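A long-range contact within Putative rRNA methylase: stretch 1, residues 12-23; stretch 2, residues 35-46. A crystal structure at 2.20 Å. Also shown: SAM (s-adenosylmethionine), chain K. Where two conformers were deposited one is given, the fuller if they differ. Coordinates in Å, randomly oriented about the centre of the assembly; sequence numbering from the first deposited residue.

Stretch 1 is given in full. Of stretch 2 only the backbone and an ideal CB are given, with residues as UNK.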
ATOM      1  N   SER A  12       6.413   0.999   6.354  1.00 32.00           N
ATOM      2  CA  SER A  12       6.662  -0.161   7.222  1.00 30.79           C
ATOM      3  C   SER A  12       6.442   0.160   8.705  1.00 32.25           C
ATOM      4  O   SER A  12       5.795  -0.602   9.420  1.00 30.81           O
ATOM      5  CB  SER A  12       8.058  -0.741   6.994  1.00 33.28           C
ATOM      6  OG  SER A  12       9.083   0.128   7.452  1.00 40.46           O
ATOM      7  N   HIS A  13       6.949   1.308   9.146  1.00 32.19           N
ATOM      8  CA  HIS A  13       6.733   1.793  10.508  1.00 23.86           C
ATOM      9  C   HIS A  13       5.261   2.078  10.817  1.00 31.40           C
ATOM     10  O   HIS A  13       4.781   1.751  11.903  1.00 38.93           O
ATOM     11  CB  HIS A  13       7.570   3.044  10.741  1.00 28.08           C
ATOM     12  CG  HIS A  13       9.030   2.770  10.917  1.00 38.27           C
ATOM     13  ND1 HIS A  13       9.756   3.264  11.977  1.00 53.28           N
ATOM     14  CD2 HIS A  13       9.901   2.056  10.167  1.00 50.58           C
ATOM     15  CE1 HIS A  13      11.011   2.870  11.872  1.00 48.87           C
ATOM     16  NE2 HIS A  13      11.123   2.132  10.784  1.00 41.97           N
ATOM     17  N   ASP A  14       4.555   2.684   9.859  1.00 36.35           N
ATOM     18  CA  ASP A  14       3.118   2.951   9.973  1.00 35.78           C
ATOM     19  C   ASP A  14       2.278   1.680  10.113  1.00 37.90           C
ATOM     20  O   ASP A  14       1.342   1.646  10.914  1.00 38.99           O
ATOM     21  CB  ASP A  14       2.612   3.776   8.781  1.00 43.06           C
ATOM     22  CG  ASP A  14       3.004   5.248   8.866  1.00 51.08           C
ATOM     23  OD1 ASP A  14       3.645   5.666   9.851  1.00 53.33           O
ATOM     24  OD2 ASP A  14       2.652   6.000   7.936  1.00 57.45           O
ATOM     25  N   TYR A  15       2.621   0.656   9.329  1.00 39.11           N
ATOM     26  CA  TYR A  15       1.984  -0.658   9.414  1.00 39.45           C
ATOM     27  C   TYR A  15       2.269  -1.368  10.732  1.00 39.07           C
ATOM     28  O   TYR A  15       1.399  -2.052  11.261  1.00 38.33           O
ATOM     29  CB  TYR A  15       2.404  -1.548   8.244  1.00 38.09           C
ATOM     30  CG  TYR A  15       1.562  -1.360   7.003  1.00 41.58           C
ATOM     31  CD1 TYR A  15       2.028  -0.605   5.925  1.00 37.41           C
ATOM     32  CD2 TYR A  15       0.295  -1.938   6.903  1.00 39.89           C
ATOM     33  CE1 TYR A  15       1.253  -0.422   4.780  1.00 36.24           C
ATOM     34  CE2 TYR A  15      -0.485  -1.769   5.757  1.00 36.04           C
ATOM     35  CZ  TYR A  15      -0.002  -1.011   4.701  1.00 39.24           C
ATOM     36  OH  TYR A  15      -0.766  -0.829   3.566  1.00 39.93           O
ATOM     37  N   ILE A  16       3.481  -1.195  11.253  1.00 36.25           N
ATOM     38  CA  ILE A  16       3.875  -1.807  12.519  1.00 38.59           C
ATOM     39  C   ILE A  16       3.139  -1.144  13.695  1.00 42.25           C
ATOM     40  O   ILE A  16       2.637  -1.841  14.576  1.00 41.06           O
ATOM     41  CB  ILE A  16       5.440  -1.831  12.713  1.00 38.66           C
ATOM     42  CG1 ILE A  16       6.127  -2.789  11.723  1.00 35.54           C
ATOM     43  CG2 ILE A  16       5.821  -2.203  14.121  1.00 38.03           C
ATOM     44  CD1 ILE A  16       5.755  -4.266  11.834  1.00 31.50           C
ATOM     45  N   LYS A  17       3.055   0.187  13.680  1.00 45.27           N
ATOM     46  CA  LYS A  17       2.285   0.961  14.668  1.00 47.99           C
ATOM     47  C   LYS A  17       0.802   0.551  14.755  1.00 49.80           C
ATOM     48  O   LYS A  17       0.234   0.551  15.844  1.00 56.70           O
ATOM     49  CB  LYS A  17       2.382   2.463  14.371  1.00 48.28           C
ATOM     50  CG  LYS A  17       3.541   3.194  15.033  1.00 48.12           C
ATOM     51  CD  LYS A  17       4.026   4.377  14.196  1.00 66.95           C
ATOM     52  CE  LYS A  17       2.903   5.313  13.741  1.00 82.60           C
ATOM     53  NZ  LYS A  17       2.948   6.645  14.403  1.00 93.18           N
ATOM     54  N   MET A  18       0.200   0.203  13.611  1.00 49.57           N
ATOM     55  CA  MET A  18      -1.184  -0.311  13.526  1.00 51.27           C
ATOM     56  C   MET A  18      -1.400  -1.602  14.304  1.00 50.45           C
ATOM     57  O   MET A  18      -2.474  -1.841  14.845  1.00 54.86           O
ATOM     58  CB  MET A  18      -1.566  -0.615  12.071  1.00 53.24           C
ATOM     59  CG  MET A  18      -2.074   0.540  11.209  1.00 64.25           C
ATOM     60  SD  MET A  18      -2.226   0.018   9.468  1.00 67.72           S
ATOM     61  CE  MET A  18      -3.752  -0.923   9.494  1.00 68.01           C
ATOM     62  N   PHE A  19      -0.375  -2.444  14.342  1.00 53.65           N
ATOM     63  CA  PHE A  19      -0.524  -3.817  14.810  1.00 47.24           C
ATOM     64  C   PHE A  19       0.083  -4.065  16.184  1.00 49.96           C
ATOM     65  O   PHE A  19      -0.419  -4.885  16.945  1.00 55.23           O
ATOM     66  CB  PHE A  19       0.108  -4.770  13.797  1.00 44.41           C
ATOM     67  CG  PHE A  19      -0.752  -5.054  12.604  1.00 39.26           C
ATOM     68  CD1 PHE A  19      -1.485  -6.231  12.539  1.00 39.19           C
ATOM     69  CD2 PHE A  19      -0.819  -4.168  11.534  1.00 42.11           C
ATOM     70  CE1 PHE A  19      -2.283  -6.517  11.439  1.00 44.89           C
ATOM     71  CE2 PHE A  19      -1.617  -4.441  10.429  1.00 45.28           C
ATOM     72  CZ  PHE A  19      -2.352  -5.622  10.383  1.00 43.08           C
ATOM     73  N   VAL A  20       1.167  -3.368  16.497  1.00 50.09           N
ATOM     74  CA  VAL A  20       1.905  -3.617  17.728  1.00 51.10           C
ATOM     75  C   VAL A  20       1.373  -2.765  18.874  1.00 58.10           C
ATOM     76  O   VAL A  20       1.303  -1.540  18.767  1.00 60.26           O
ATOM     77  CB  VAL A  20       3.429  -3.378  17.532  1.00 46.79           C
ATOM     78  CG1 VAL A  20       4.200  -3.519  18.836  1.00 44.28           C
ATOM     79  CG2 VAL A  20       3.966  -4.338  16.514  1.00 40.64           C
ATOM     80  N   LYS A  21       0.968  -3.431  19.952  1.00 61.44           N
ATOM     81  CA  LYS A  21       0.607  -2.752  21.194  0.50 65.00           C
ATOM     82  C   LYS A  21       1.610  -3.098  22.297  1.00 67.04           C
ATOM     83  O   LYS A  21       2.536  -3.892  22.083  1.00 65.83           O
ATOM     84  CB  LYS A  21      -0.845  -3.060  21.609  0.50 65.09           C
ATOM     85  CG  LYS A  21      -1.159  -4.519  21.935  0.50 64.71           C
ATOM     86  CD  LYS A  21      -2.578  -4.661  22.476  0.50 66.56           C
ATOM     87  CE  LYS A  21      -2.882  -6.087  22.910  0.50 70.39           C
ATOM     88  NZ  LYS A  21      -4.187  -6.185  23.633  0.50 67.52           N
ATOM     89  N   GLU A  22       1.433  -2.494  23.467  1.00 68.97           N
ATOM     90  CA  GLU A  22       2.365  -2.684  24.574  1.00 67.58           C
ATOM     91  C   GLU A  22       2.239  -4.061  25.216  1.00 64.69           C
ATOM     92  O   GLU A  22       1.128  -4.563  25.425  1.00 62.16           O
ATOM     93  CB  GLU A  22       2.204  -1.571  25.611  1.00 71.35           C
ATOM     94  CG  GLU A  22       2.361  -0.177  25.018  1.00 84.19           C
ATOM     95  CD  GLU A  22       3.056   0.793  25.945  1.00 97.09           C
ATOM     96  OE1 GLU A  22       2.768   0.775  27.163  1.00107.32           O
ATOM     97  OE2 GLU A  22       3.889   1.583  25.449  1.00 95.95           O
ATOM     98  N   GLY A  23       3.389  -4.669  25.501  1.00 58.26           N
ATOM     99  CA  GLY A  23       3.446  -6.006  26.079  1.00 58.94           C
ATOM    100  C   GLY A  23       3.650  -7.124  25.071  1.00 61.12           C
ATOM    101  O   GLY A  23       3.830  -8.282  25.459  1.00 57.06           O
ATOM    102  N   UNK A  35      17.961   1.043  14.328  1.00 53.13           N
ATOM    103  CA  UNK A  35      16.855   1.998  14.198  1.00 54.18           C
ATOM    104  C   UNK A  35      15.467   1.374  14.359  1.00 52.09           C
ATOM    105  O   UNK A  35      14.659   1.853  15.161  1.00 50.32           O
ATOM    106  CB  UNK A  35      16.937   2.684  12.833  1.00 54.18           C
ATOM    107  N   UNK A  36      15.208   0.303  13.608  1.00 46.16           N
ATOM    108  CA  UNK A  36      13.969  -0.474  13.742  1.00 42.08           C
ATOM    109  C   UNK A  36      13.848  -1.184  15.093  1.00 40.13           C
ATOM    110  O   UNK A  36      12.745  -1.336  15.607  1.00 34.97           O
ATOM    111  CB  UNK A  36      13.886  -1.509  12.618  1.00 42.08           C
ATOM    112  N   UNK A  37      14.981  -1.621  15.650  1.00 46.42           N
ATOM    113  CA  UNK A  37      15.015  -2.262  16.968  1.00 44.03           C
ATOM    114  C   UNK A  37      14.555  -1.290  18.057  1.00 43.60           C
ATOM    115  O   UNK A  37      13.729  -1.649  18.894  1.00 40.05           O
ATOM    116  CB  UNK A  37      16.424  -2.772  17.278  1.00 44.03           C
ATOM    117  N   UNK A  38      15.082  -0.065  18.016  1.00 42.62           N
ATOM    118  CA  UNK A  38      14.700   1.009  18.943  1.00 46.34           C
ATOM    119  C   UNK A  38      13.229   1.367  18.789  1.00 45.86           C
ATOM    120  O   UNK A  38      12.504   1.523  19.782  1.00 41.52           O
ATOM    121  CB  UNK A  38      15.565   2.250  18.713  1.00 46.34           C
ATOM    122  N   UNK A  39      12.810   1.487  17.532  1.00 43.52           N
ATOM    123  CA  UNK A  39      11.416   1.725  17.161  1.00 41.79           C
ATOM    124  C   UNK A  39      10.464   0.658  17.730  1.00 40.35           C
ATOM    125  O   UNK A  39       9.436   0.993  18.318  1.00 36.72           O
ATOM    126  CB  UNK A  39      11.290   1.769  15.637  1.00 41.79           C
ATOM    127  N   UNK A  40      10.815  -0.612  17.552  1.00 41.79           N
ATOM    128  CA  UNK A  40      10.039  -1.725  18.109  1.00 43.20           C
ATOM    129  C   UNK A  40      10.024  -1.737  19.641  1.00 44.02           C
ATOM    130  O   UNK A  40       8.991  -2.029  20.258  1.00 39.11           O
ATOM    131  CB  UNK A  40      10.602  -3.052  17.596  1.00 43.20           C
ATOM    132  N   UNK A  41      11.164  -1.400  20.244  1.00 48.92           N
ATOM    133  CA  UNK A  41      11.307  -1.319  21.697  1.00 47.97           C
ATOM    134  C   UNK A  41      10.421  -0.250  22.345  1.00 50.85           C
ATOM    135  O   UNK A  41       9.869  -0.466  23.426  1.00 52.65           O
ATOM    136  CB  UNK A  41      12.770  -1.041  22.048  1.00 47.97           C
ATOM    137  N   UNK A  42      10.272   0.889  21.673  1.00 52.11           N
ATOM    138  CA  UNK A  42       9.454   1.985  22.186  1.00 54.80           C
ATOM    139  C   UNK A  42       7.962   1.690  22.108  1.00 57.29           C
ATOM    140  O   UNK A  42       7.189   2.151  22.949  1.00 63.51           O
ATOM    141  CB  UNK A  42       9.762   3.270  21.414  1.00 54.80           C
ATOM    142  N   UNK A  43       7.560   0.924  21.097  1.00 55.45           N
ATOM    143  CA  UNK A  43       6.154   0.551  20.911  1.00 54.86           C
ATOM    144  C   UNK A  43       5.693  -0.489  21.912  1.00 52.81           C
ATOM    145  O   UNK A  43       4.517  -0.555  22.269  1.00 53.12           O
ATOM    146  CB  UNK A  43       5.932   0.024  19.492  1.00 54.86           C
ATOM    147  N   UNK A  44       6.636  -1.304  22.354  1.00 56.87           N
ATOM    148  CA  UNK A  44       6.324  -2.520  23.070  1.00 56.52           C
ATOM    149  C   UNK A  44       6.334  -2.335  24.597  1.00 57.79           C
ATOM    150  O   UNK A  44       5.712  -3.107  25.330  1.00 52.82           O
ATOM    151  CB  UNK A  44       7.318  -3.612  22.671  1.00 56.52           C
ATOM    152  N   UNK A  45       7.013  -1.288  25.056  1.00 59.98           N
ATOM    153  CA  UNK A  45       6.980  -0.901  26.458  1.00 68.95           C
ATOM    154  C   UNK A  45       7.827  -1.753  27.375  1.00 71.04           C
ATOM    155  O   UNK A  45       8.669  -2.524  26.919  1.00 70.44           O
ATOM    156  CB  UNK A  45       5.534  -0.932  26.956  1.00 68.95           C
ATOM    157  N   UNK A  46       7.584  -1.598  28.673  1.00 74.38           N
ATOM    158  CA  UNK A  46       8.354  -2.233  29.739  1.00 75.50           C
ATOM    159  C   UNK A  46       8.155  -3.754  29.811  1.00 75.04           C
ATOM    160  O   UNK A  46       9.106  -4.503  30.056  1.00 72.44           O
ATOM    161  CB  UNK A  46       7.975  -1.606  31.082  1.00 75.50           C
TER
HETATM  162  N   SAM K 300      16.971  -2.179   9.953  1.00 55.01           N
HETATM  163  CA  SAM K 300      18.428  -1.887   9.769  1.00 64.02           C
HETATM  164  C   SAM K 300      18.818  -0.520  10.337  1.00 62.82           C
HETATM  165  O   SAM K 300      19.854   0.063   9.997  1.00 62.55           O
HETATM  166  OXT SAM K 300      18.100   0.029  11.173  1.00 68.37           O
HETATM  167  CB  SAM K 300      18.826  -2.046   8.307  1.00 60.84           C
HETATM  168  CG  SAM K 300      19.149  -3.492   7.944  1.00 54.72           C
HETATM  169  SD  SAM K 300      20.447  -3.654   6.687  1.00 40.18           S
HETATM  170  CE  SAM K 300      19.541  -3.115   5.210  1.00 61.42           C
HETATM  171  C5' SAM K 300      20.508  -5.458   6.512  1.00 51.26           C
HETATM  172  C4' SAM K 300      21.145  -6.100   7.749  1.00 50.71           C
HETATM  173  O4' SAM K 300      20.859  -7.485   7.811  1.00 46.78           O
HETATM  174  C3' SAM K 300      22.665  -5.954   7.762  1.00 52.41           C
HETATM  175  O3' SAM K 300      23.050  -5.412   9.005  1.00 47.92           O
HETATM  176  C2' SAM K 300      23.193  -7.366   7.595  1.00 53.28           C
HETATM  177  O2' SAM K 300      24.403  -7.594   8.294  1.00 46.74           O
HETATM  178  C1' SAM K 300      22.038  -8.186   8.159  1.00 44.92           C
HETATM  179  N9  SAM K 300      21.995  -9.576   7.664  1.00 44.64           N
HETATM  180  C8  SAM K 300      22.513 -10.091   6.499  1.00 39.33           C
HETATM  181  N7  SAM K 300      22.240 -11.419   6.463  1.00 41.58           N
HETATM  182  C5  SAM K 300      21.560 -11.749   7.589  1.00 36.22           C
HETATM  183  C6  SAM K 300      21.040 -12.944   8.075  1.00 31.10           C
HETATM  184  N6  SAM K 300      21.149 -14.084   7.398  1.00 42.74           N
HETATM  185  N1  SAM K 300      20.397 -12.942   9.292  1.00 46.60           N
HETATM  186  C2  SAM K 300      20.258 -11.792  10.039  1.00 30.90           C
HETATM  187  N3  SAM K 300      20.765 -10.616   9.547  1.00 39.95           N
HETATM  188  C4  SAM K 300      21.406 -10.596   8.350  1.00 33.83           C

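Stretch 2 begins as a helix running at 23° to helix 12-19, the two axes 10.8 Å apart at closest approach.

At position 35, CA-to-CB points sideways and nothing of stretch 1 lies nearby, but the backbone N approaches the SAM carboxylate; polar donors would suit. It is Asn35, whose ND2 donates to SAM OXT at 3.3 Å. Position 36 also points sideways, with its ideal CB 4.9 Å from His13 NE2, a possible donor. An acceptor, acidic or amide, would serve. Asp36 accepts a hydrogen bond at OD1 from His13 NE2 (2.9 Å), near the plane of the imidazole, and its OD2 lies 3.4 Å from SAM N.

Positions 37 and 38 are out of reach of stretch 1, which sets no preference there; they are Thr37 and Ala38.

Position 39 points toward stretch 1, its ideal CB 3.9 Å from His13 CE1, with Ile16 and the aliphatic part of Lys17 beyond. A large apolar or aromatic side chain would fill this space, and a flat ring could also cover the imidazole. Phe39, with chi1 t, stacks face-to-face on His13, centroids 4.0 Å apart and planes at 29°. Its CE2 packs 3.6 Å from Ile16 CG2, and Lys17 CD approaches the ring edge, 4.1 Å from Phe39 CE1.

At position 40 CB points sideways with no close neighbour, so a side chain needs length to reach Ile16, and an apolar one would suit its methyl groups. Leu40 does so, CD2 lying 3.8 Å from Ile16 CG2. Position 41 is out of reach of stretch 1, which sets no preference; it is Ala41. Position 42 points away, leaving small or polar residues equally acceptable; Ser42 turns its OG back to Phe39 O (2.8 Å).

Position 43 points sideways, its ideal CB 4.0 Å from Val20 CG1, with Ile16 and the Lys17 methylenes within range of a branched apolar chain. Leu43 places CD1 3.7 Å from Ile16 CG2 and CD2 3.9 Å from Lys17 CG.

At position 44 CB points away, yet Val20 CG1 is 4.9 Å from it, so a modest aliphatic group could still touch. Gly23 N donates to O of this position at 2.8 Å. Val44 adds a looser contact, CG2 to Val20 CG1 at 4.4 Å.

Position 45 has positive phi, and its ideal CB would lie only 3.2 Å from Glu22 CD. Both features favour glycine, and Gly45 is found as the chain leaves the helix. Position 46 points sideways into space free of stretch 1, where many residues would do; Glu46 is poorly ordered.

Stretch 2 35-46: NDTAFLASLVGE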
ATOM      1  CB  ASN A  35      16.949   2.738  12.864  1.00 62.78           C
ATOM      2  CG  ASN A  35      18.235   3.515  12.719  1.00 71.77           C
ATOM      3  OD1 ASN A  35      18.488   4.465  13.464  1.00 78.55           O
ATOM      4  ND2 ASN A  35      19.060   3.119  11.754  1.00 79.10           N
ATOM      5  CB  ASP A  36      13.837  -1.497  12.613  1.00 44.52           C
ATOM      6  CG  ASP A  36      13.587  -0.859  11.254  1.00 50.77           C
ATOM      7  OD1 ASP A  36      13.347   0.359  11.182  1.00 55.67           O
ATOM      8  OD2 ASP A  36      13.621  -1.591  10.244  1.00 60.05           O
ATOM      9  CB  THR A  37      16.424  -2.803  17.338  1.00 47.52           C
ATOM     10  OG1 THR A  37      17.140  -3.187  16.157  1.00 45.49           O
ATOM     11  CG2 THR A  37      16.304  -3.998  18.286  1.00 41.88           C
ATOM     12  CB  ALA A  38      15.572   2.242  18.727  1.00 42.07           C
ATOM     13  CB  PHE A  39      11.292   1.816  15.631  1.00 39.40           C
ATOM     14  CG  PHE A  39       9.885   1.713  15.123  1.00 41.18           C
ATOM     15  CD1 PHE A  39       8.978   2.736  15.340  1.00 39.94           C
ATOM     16  CD2 PHE A  39       9.470   0.598  14.409  1.00 36.44           C
ATOM     17  CE1 PHE A  39       7.674   2.645  14.869  1.00 44.25           C
ATOM     18  CE2 PHE A  39       8.175   0.504  13.933  1.00 43.75           C
ATOM     19  CZ  PHE A  39       7.273   1.528  14.166  1.00 41.32           C
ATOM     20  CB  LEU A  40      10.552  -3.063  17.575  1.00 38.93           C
ATOM     21  CG  LEU A  40      10.200  -3.457  16.139  1.00 42.28           C
ATOM     22  CD1 LEU A  40      11.029  -4.650  15.691  1.00 34.99           C
ATOM     23  CD2 LEU A  40       8.713  -3.741  15.970  1.00 40.89           C
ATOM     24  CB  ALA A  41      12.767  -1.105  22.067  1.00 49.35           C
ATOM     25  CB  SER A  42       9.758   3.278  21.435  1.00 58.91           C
ATOM     26  OG  SER A  42       9.299   3.191  20.095  1.00 67.62           O
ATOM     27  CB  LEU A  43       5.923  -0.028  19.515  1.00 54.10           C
ATOM     28  CG  LEU A  43       6.030   0.847  18.272  1.00 58.03           C
ATOM     29  CD1 LEU A  43       5.622   0.002  17.107  1.00 45.64           C
ATOM     30  CD2 LEU A  43       5.161   2.104  18.358  1.00 60.69           C
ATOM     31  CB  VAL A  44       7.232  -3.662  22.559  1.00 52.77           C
ATOM     32  CG1 VAL A  44       8.434  -3.912  23.465  1.00 50.09           C
ATOM     33  CG2 VAL A  44       6.436  -4.883  22.356  1.00 57.73           C
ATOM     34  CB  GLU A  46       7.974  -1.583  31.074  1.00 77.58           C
ATOM     35  CG  GLU A  46       8.820  -1.988  32.271  1.00 92.26           C
ATOM     36  CD  GLU A  46       8.088  -1.806  33.592  1.00 97.99           C
ATOM     37  OE1 GLU A  46       8.412  -2.545  34.549  1.00 93.27           O
ATOM     38  OE2 GLU A  46       7.189  -0.935  33.670  1.00 93.80           O
TER
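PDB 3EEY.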